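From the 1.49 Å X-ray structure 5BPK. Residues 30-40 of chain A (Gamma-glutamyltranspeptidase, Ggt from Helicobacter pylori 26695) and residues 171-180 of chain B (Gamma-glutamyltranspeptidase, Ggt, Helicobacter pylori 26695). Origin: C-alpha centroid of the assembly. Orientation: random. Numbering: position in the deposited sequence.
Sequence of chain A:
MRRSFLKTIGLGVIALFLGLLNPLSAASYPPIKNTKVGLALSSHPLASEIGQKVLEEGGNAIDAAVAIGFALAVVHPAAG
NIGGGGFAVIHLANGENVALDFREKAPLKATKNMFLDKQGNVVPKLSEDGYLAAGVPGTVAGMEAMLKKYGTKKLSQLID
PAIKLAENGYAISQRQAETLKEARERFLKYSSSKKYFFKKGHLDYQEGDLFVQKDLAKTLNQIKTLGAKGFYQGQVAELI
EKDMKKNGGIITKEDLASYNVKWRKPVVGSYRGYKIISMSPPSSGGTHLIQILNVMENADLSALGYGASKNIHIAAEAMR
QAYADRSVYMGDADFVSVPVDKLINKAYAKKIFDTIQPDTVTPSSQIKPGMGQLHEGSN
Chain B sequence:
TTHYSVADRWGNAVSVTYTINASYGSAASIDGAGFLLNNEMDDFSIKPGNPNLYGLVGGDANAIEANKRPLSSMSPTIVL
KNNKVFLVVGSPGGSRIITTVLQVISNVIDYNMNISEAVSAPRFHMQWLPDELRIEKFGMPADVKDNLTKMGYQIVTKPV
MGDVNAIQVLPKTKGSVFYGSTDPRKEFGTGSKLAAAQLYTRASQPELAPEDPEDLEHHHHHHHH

Chain A (30-40) PPIKNTKVGLA
Chain B (171-180) PKTKGSVFYG

The contact between these two chains of Helicobacter pylori gamma-glutamyltranspeptidase is a short antiparallel β-ladder, reinforced on one face by an aromatic ring packed against a glycine, and it illustrates how backbone pairing sets a register that side chains then exploit. Strand 32-34 of chain A runs at 160° to strand 176-180 of chain B, with their axes 4.6 Å apart at closest approach. Ile A32 pairs with Gly B180 (CA to CA 4.7 Å), Lys A33 with Tyr B179 (4.7 Å) and Asn A34 with Phe B178 (5.1 Å).

Two hydrogen-bonded pairs flank one that is not. Ile A32 N donates to Gly B180 O and Gly B180 N to Ile A32 O, both at 2.8 Å; Asn A34 N donates to Phe B178 O and Phe B178 N to Asn A34 O, both at 2.9 Å. Between them, CA-H...O contacts fill the gap: Tyr B179 CA lies 3.1 Å from Ile A32 O, and Lys A33 CA 3.3 Å from Phe B178 O. Extended backbones make this possible, with phi/psi of -130/136 at Lys A33 and -114/134 at Tyr B179.

Beyond Asn A34 the chain turns. The Asn A34 side chain (chi1 t, chi2 -81°) organises the turn by placing OD1 to accept from Lys A36 N (2.8 Å), Val A37 N (2.9 Å) and Gly A38 N (3.0 Å), a role well suited to a short side-chain amide. The returning segment brings Gly A38 over the ring of Phe B178 (chi1 m, chi2 81°), its CA 3.6 Å from the ring centroid and 6° off the normal, a CH-pi contact. The phi/psi of 102/-163 at Gly A38 itself calls for glycine. Leu A39 (m, t) reaches the same side, with CD1 4.0 Å from Phe B178 CB and 3.5 Å from Gly B180 N. Here Gly B180 also earns its place: a CB on it would lie 2.9 Å from Leu A39 CD1, a clash.

On the face shared by Lys A33 and Tyr B179, the all-t lysine lays its CG 3.9 Å from CE1 of the tyrosine (chi1 m, chi2 -67°), aliphatic stem beside aromatic ring. Pro A31 CB packs 3.9 Å from Tyr B179 CB. At the other end, Lys B172 NZ is tied within its own chain to Lys B174 O (2.8 Å) and Ser B176 O (3.0 Å). Together the stretches bury 570 Å², with Phe B178 contributing the largest single share.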

ATOM      1  N   PRO A  30      -6.827  24.284   1.670  1.00 15.19           N
ATOM      2  CA  PRO A  30      -7.294  24.080   0.308  1.00 17.42           C
ATOM      3  C   PRO A  30      -6.476  23.021  -0.414  1.00 14.33           C
ATOM      4  O   PRO A  30      -5.290  22.837  -0.120  1.00 14.05           O
ATOM      5  CB  PRO A  30      -7.108  25.452  -0.354  1.00 19.55           C
ATOM      6  CG  PRO A  30      -6.204  26.200   0.516  1.00 20.86           C
ATOM      7  CD  PRO A  30      -6.322  25.650   1.890  1.00 17.16           C
ATOM      8  N   PRO A  31      -7.105  22.312  -1.353  1.00 14.39           N
ATOM      9  CA  PRO A  31      -6.325  21.409  -2.200  1.00 14.00           C
ATOM     10  C   PRO A  31      -5.203  22.120  -2.972  1.00 14.88           C
ATOM     11  O   PRO A  31      -5.313  23.309  -3.317  1.00 15.92           O
ATOM     12  CB  PRO A  31      -7.363  20.863  -3.189  1.00 15.57           C
ATOM     13  CG  PRO A  31      -8.677  21.117  -2.565  1.00 16.45           C
ATOM     14  CD  PRO A  31      -8.542  22.290  -1.682  1.00 14.95           C
ATOM     15  N   ILE A  32      -4.144  21.370  -3.239  1.00 13.05           N
ATOM     16  CA  ILE A  32      -3.131  21.736  -4.217  1.00 14.68           C
ATOM     17  C   ILE A  32      -3.863  21.821  -5.556  1.00 14.68           C
ATOM     18  O   ILE A  32      -4.777  21.028  -5.814  1.00 14.60           O
ATOM     19  CB  ILE A  32      -2.034  20.643  -4.297  1.00 15.74           C
ATOM     20  CG1 ILE A  32      -1.343  20.453  -2.937  1.00 16.79           C
ATOM     21  CG2 ILE A  32      -1.015  20.971  -5.381  1.00 18.57           C
ATOM     22  CD1 ILE A  32      -0.586  19.121  -2.801  1.00 22.70           C
ATOM     23  N   LYS A  33      -3.473  22.777  -6.402  1.00 16.56           N
ATOM     24  CA  LYS A  33      -4.136  22.992  -7.687  1.00 15.94           C
ATOM     25  C   LYS A  33      -3.130  23.057  -8.836  1.00 16.16           C
ATOM     26  O   LYS A  33      -2.081  23.688  -8.715  1.00 17.18           O
ATOM     27  CB  LYS A  33      -4.953  24.288  -7.641  1.00 19.39           C
ATOM     28  CG  LYS A  33      -5.772  24.598  -8.884  1.00 23.62           C
ATOM     29  CD  LYS A  33      -6.437  25.976  -8.744  1.00 27.00           C
ATOM     30  CE  LYS A  33      -7.280  26.334  -9.953  1.00 30.15           C
ATOM     31  NZ  LYS A  33      -8.089  27.568  -9.693  1.00 32.49           N
ATOM     32  N   ASN A  34      -3.450  22.375  -9.935  1.00 13.99           N
ATOM     33  CA  ASN A  34      -2.715  22.519 -11.190  1.00 14.74           C
ATOM     34  C   ASN A  34      -3.687  22.556 -12.354  1.00 16.17           C
ATOM     35  O   ASN A  34      -4.683  21.825 -12.370  1.00 16.61           O
ATOM     36  CB  ASN A  34      -1.703  21.385 -11.359  1.00 15.18           C
ATOM     37  CG  ASN A  34      -0.746  21.631 -12.501  1.00 13.91           C
ATOM     38  OD1 ASN A  34      -1.081  21.391 -13.663  1.00 16.10           O
ATOM     39  ND2 ASN A  34       0.456  22.111 -12.176  1.00 17.36           N
ATOM     40  N   THR A  35      -3.420  23.429 -13.324  1.00 16.47           N
ATOM     41  CA  THR A  35      -4.303  23.568 -14.482  1.00 19.16           C
ATOM     42  C   THR A  35      -3.574  23.359 -15.813  1.00 19.37           C
ATOM     43  O   THR A  35      -4.120  23.706 -16.869  1.00 21.07           O
ATOM     44  CB  THR A  35      -4.958  24.960 -14.505  1.00 19.62           C
ATOM     45  OG1 THR A  35      -3.935  25.957 -14.572  1.00 22.63           O
ATOM     46  CG2 THR A  35      -5.815  25.166 -13.254  1.00 22.79           C
ATOM     47  N   LYS A  36      -2.364  22.790 -15.765  1.00 19.03           N
ATOM     48  CA  LYS A  36      -1.492  22.699 -16.947  1.00 21.10           C
ATOM     49  C   LYS A  36      -1.000  21.280 -17.270  1.00 20.91           C
ATOM     50  O   LYS A  36      -1.270  20.757 -18.357  1.00 26.22           O
ATOM     51  CB  LYS A  36      -0.289  23.633 -16.784  1.00 22.35           C
ATOM     52  CG  LYS A  36      -0.636  25.120 -16.620  1.00 24.29           C
ATOM     53  N   VAL A  37      -0.247  20.680 -16.349  1.00 17.18           N
ATOM     54  CA  VAL A  37       0.419  19.392 -16.598  1.00 14.91           C
ATOM     55  C   VAL A  37      -0.032  18.255 -15.683  1.00 13.67           C
ATOM     56  O   VAL A  37       0.362  17.110 -15.877  1.00 14.45           O
ATOM     57  CB  VAL A  37       1.964  19.521 -16.500  1.00 13.53           C
ATOM     58  CG1 VAL A  37       2.469  20.526 -17.554  1.00 15.30           C
ATOM     59  CG2 VAL A  37       2.401  19.921 -15.089  1.00 16.11           C
ATOM     60  N   GLY A  38      -0.864  18.557 -14.697  1.00 13.94           N
ATOM     61  CA  GLY A  38      -1.329  17.539 -13.766  1.00 13.24           C
ATOM     62  C   GLY A  38      -0.607  17.598 -12.431  1.00 12.34           C
ATOM     63  O   GLY A  38      -0.004  18.615 -12.088  1.00 12.61           O
ATOM     64  N   LEU A  39      -0.701  16.514 -11.665  1.00 12.37           N
ATOM     65  CA  LEU A  39      -0.091  16.437 -10.333  1.00 10.89           C
ATOM     66  C   LEU A  39       0.582  15.095 -10.112  1.00 10.56           C
ATOM     67  O   LEU A  39       0.103  14.053 -10.582  1.00 11.37           O
ATOM     68  CB  LEU A  39      -1.132  16.657  -9.225  1.00 10.97           C
ATOM     69  CG  LEU A  39      -1.669  18.078  -9.054  1.00 11.01           C
ATOM     70  CD1 LEU A  39      -2.823  18.114  -8.054  1.00 12.46           C
ATOM     71  CD2 LEU A  39      -0.565  19.022  -8.632  1.00 12.59           C
ATOM     72  N   ALA A  40       1.685  15.137  -9.378  1.00 12.39           N
ATOM     73  CA  ALA A  40       2.399  13.945  -8.920  1.00 13.22           C
ATOM     74  C   ALA A  40       2.601  14.111  -7.413  1.00 13.74           C
ATOM     75  O   ALA A  40       3.385  14.960  -6.978  1.00 14.80           O
ATOM     76  CB  ALA A  40       3.728  13.823  -9.645  1.00 12.76           C
TER
ATOM     77  N   PRO B 171     -13.489  18.550 -15.105  1.00 27.17           N
ATOM     78  CA  PRO B 171     -13.430  19.157 -16.426  1.00 29.31           C
ATOM     79  C   PRO B 171     -13.571  20.671 -16.376  1.00 30.57           C
ATOM     80  O   PRO B 171     -14.225  21.211 -15.478  1.00 30.75           O
ATOM     81  CB  PRO B 171     -14.637  18.548 -17.135  1.00 30.68           C
ATOM     82  CG  PRO B 171     -15.622  18.317 -16.045  1.00 29.88           C
ATOM     83  CD  PRO B 171     -14.802  17.925 -14.847  1.00 28.22           C
ATOM     84  N   LYS B 172     -12.926  21.343 -17.323  1.00 32.70           N
ATOM     85  CA  LYS B 172     -13.226  22.742 -17.616  1.00 36.02           C
ATOM     86  C   LYS B 172     -13.279  22.899 -19.135  1.00 37.15           C
ATOM     87  O   LYS B 172     -13.049  21.927 -19.865  1.00 37.01           O
ATOM     88  CB  LYS B 172     -12.215  23.683 -16.944  1.00 36.88           C
ATOM     89  CG  LYS B 172     -10.775  23.601 -17.436  1.00 40.41           C
ATOM     90  CD  LYS B 172      -9.843  24.397 -16.512  1.00 43.12           C
ATOM     91  CE  LYS B 172      -8.592  24.918 -17.223  1.00 44.00           C
ATOM     92  NZ  LYS B 172      -7.624  23.845 -17.592  1.00 44.53           N
ATOM     93  N   THR B 173     -13.618  24.099 -19.612  1.00 38.54           N
ATOM     94  CA  THR B 173     -13.783  24.342 -21.051  1.00 38.43           C
ATOM     95  C   THR B 173     -12.555  23.882 -21.829  1.00 37.67           C
ATOM     96  O   THR B 173     -12.662  23.072 -22.748  1.00 38.74           O
ATOM     97  CB  THR B 173     -14.052  25.838 -21.352  1.00 38.81           C
ATOM     98  N   LYS B 174     -11.393  24.399 -21.446  1.00 37.08           N
ATOM     99  CA  LYS B 174     -10.122  24.002 -22.042  1.00 37.10           C
ATOM    100  C   LYS B 174      -9.375  23.099 -21.067  1.00 36.81           C
ATOM    101  O   LYS B 174      -8.862  23.564 -20.052  1.00 37.52           O
ATOM    102  CB  LYS B 174      -9.276  25.239 -22.376  1.00 38.13           C
ATOM    103  N   GLY B 175      -9.337  21.805 -21.367  1.00 35.12           N
ATOM    104  CA  GLY B 175      -8.621  20.845 -20.535  1.00 33.22           C
ATOM    105  C   GLY B 175      -9.322  20.569 -19.218  1.00 29.60           C
ATOM    106  O   GLY B 175     -10.553  20.545 -19.152  1.00 29.86           O
ATOM    107  N   SER B 176      -8.527  20.379 -18.166  1.00 27.54           N
ATOM    108  CA  SER B 176      -9.031  19.975 -16.851  1.00 24.09           C
ATOM    109  C   SER B 176      -8.344  20.740 -15.732  1.00 21.09           C
ATOM    110  O   SER B 176      -7.309  21.378 -15.946  1.00 21.79           O
ATOM    111  CB  SER B 176      -8.778  18.483 -16.639  1.00 23.96           C
ATOM    112  OG  SER B 176      -9.491  17.701 -17.572  1.00 26.81           O
ATOM    113  N   VAL B 177      -8.931  20.667 -14.536  1.00 16.93           N
ATOM    114  CA  VAL B 177      -8.289  21.143 -13.325  1.00 16.72           C
ATOM    115  C   VAL B 177      -7.977  19.944 -12.433  1.00 14.07           C
ATOM    116  O   VAL B 177      -8.800  19.043 -12.274  1.00 16.99           O
ATOM    117  CB  VAL B 177      -9.138  22.183 -12.555  1.00 18.60           C
ATOM    118  CG1 VAL B 177     -10.495  21.622 -12.171  1.00 21.19           C
ATOM    119  CG2 VAL B 177      -8.376  22.675 -11.327  1.00 17.06           C
ATOM    120  N   PHE B 178      -6.773  19.948 -11.876  1.00 13.65           N
ATOM    121  CA  PHE B 178      -6.298  18.904 -10.985  1.00 12.22           C
ATOM    122  C   PHE B 178      -6.195  19.449  -9.568  1.00 12.55           C
ATOM    123  O   PHE B 178      -5.514  20.447  -9.336  1.00 14.72           O
ATOM    124  CB  PHE B 178      -4.922  18.428 -11.434  1.00 14.24           C
ATOM    125  CG  PHE B 178      -4.897  17.901 -12.834  1.00 12.79           C
ATOM    126  CD1 PHE B 178      -4.827  18.776 -13.913  1.00 15.81           C
ATOM    127  CD2 PHE B 178      -4.929  16.538 -13.087  1.00 12.70           C
ATOM    128  CE1 PHE B 178      -4.809  18.306 -15.218  1.00 17.32           C
ATOM    129  CE2 PHE B 178      -4.906  16.063 -14.395  1.00 14.21           C
ATOM    130  CZ  PHE B 178      -4.849  16.950 -15.461  1.00 15.51           C
ATOM    131  N   TYR B 179      -6.878  18.784  -8.637  1.00 12.64           N
ATOM    132  CA  TYR B 179      -6.834  19.120  -7.219  1.00 13.05           C
ATOM    133  C   TYR B 179      -6.179  17.975  -6.468  1.00 12.75           C
ATOM    134  O   TYR B 179      -6.491  16.811  -6.706  1.00 15.10           O
ATOM    135  CB  TYR B 179      -8.238  19.360  -6.663  1.00 13.40           C
ATOM    136  CG  TYR B 179      -8.896  20.600  -7.200  1.00 17.01           C
ATOM    137  CD1 TYR B 179      -8.396  21.858  -6.883  1.00 18.87           C
ATOM    138  CD2 TYR B 179     -10.015  20.524  -8.011  1.00 23.94           C
ATOM    139  CE1 TYR B 179      -8.990  23.008  -7.367  1.00 21.35           C
ATOM    140  CE2 TYR B 179     -10.621  21.677  -8.503  1.00 23.09           C
ATOM    141  CZ  TYR B 179     -10.103  22.909  -8.174  1.00 22.43           C
ATOM    142  OH  TYR B 179     -10.706  24.051  -8.669  1.00 28.00           O
ATOM    143  N   GLY B 180      -5.260  18.307  -5.570  1.00 12.87           N
ATOM    144  CA  GLY B 180      -4.536  17.301  -4.821  1.00 13.01           C
ATOM    145  C   GLY B 180      -4.553  17.507  -3.328  1.00 11.32           C
ATOM    146  O   GLY B 180      -4.729  18.615  -2.834  1.00 12.70           O
TER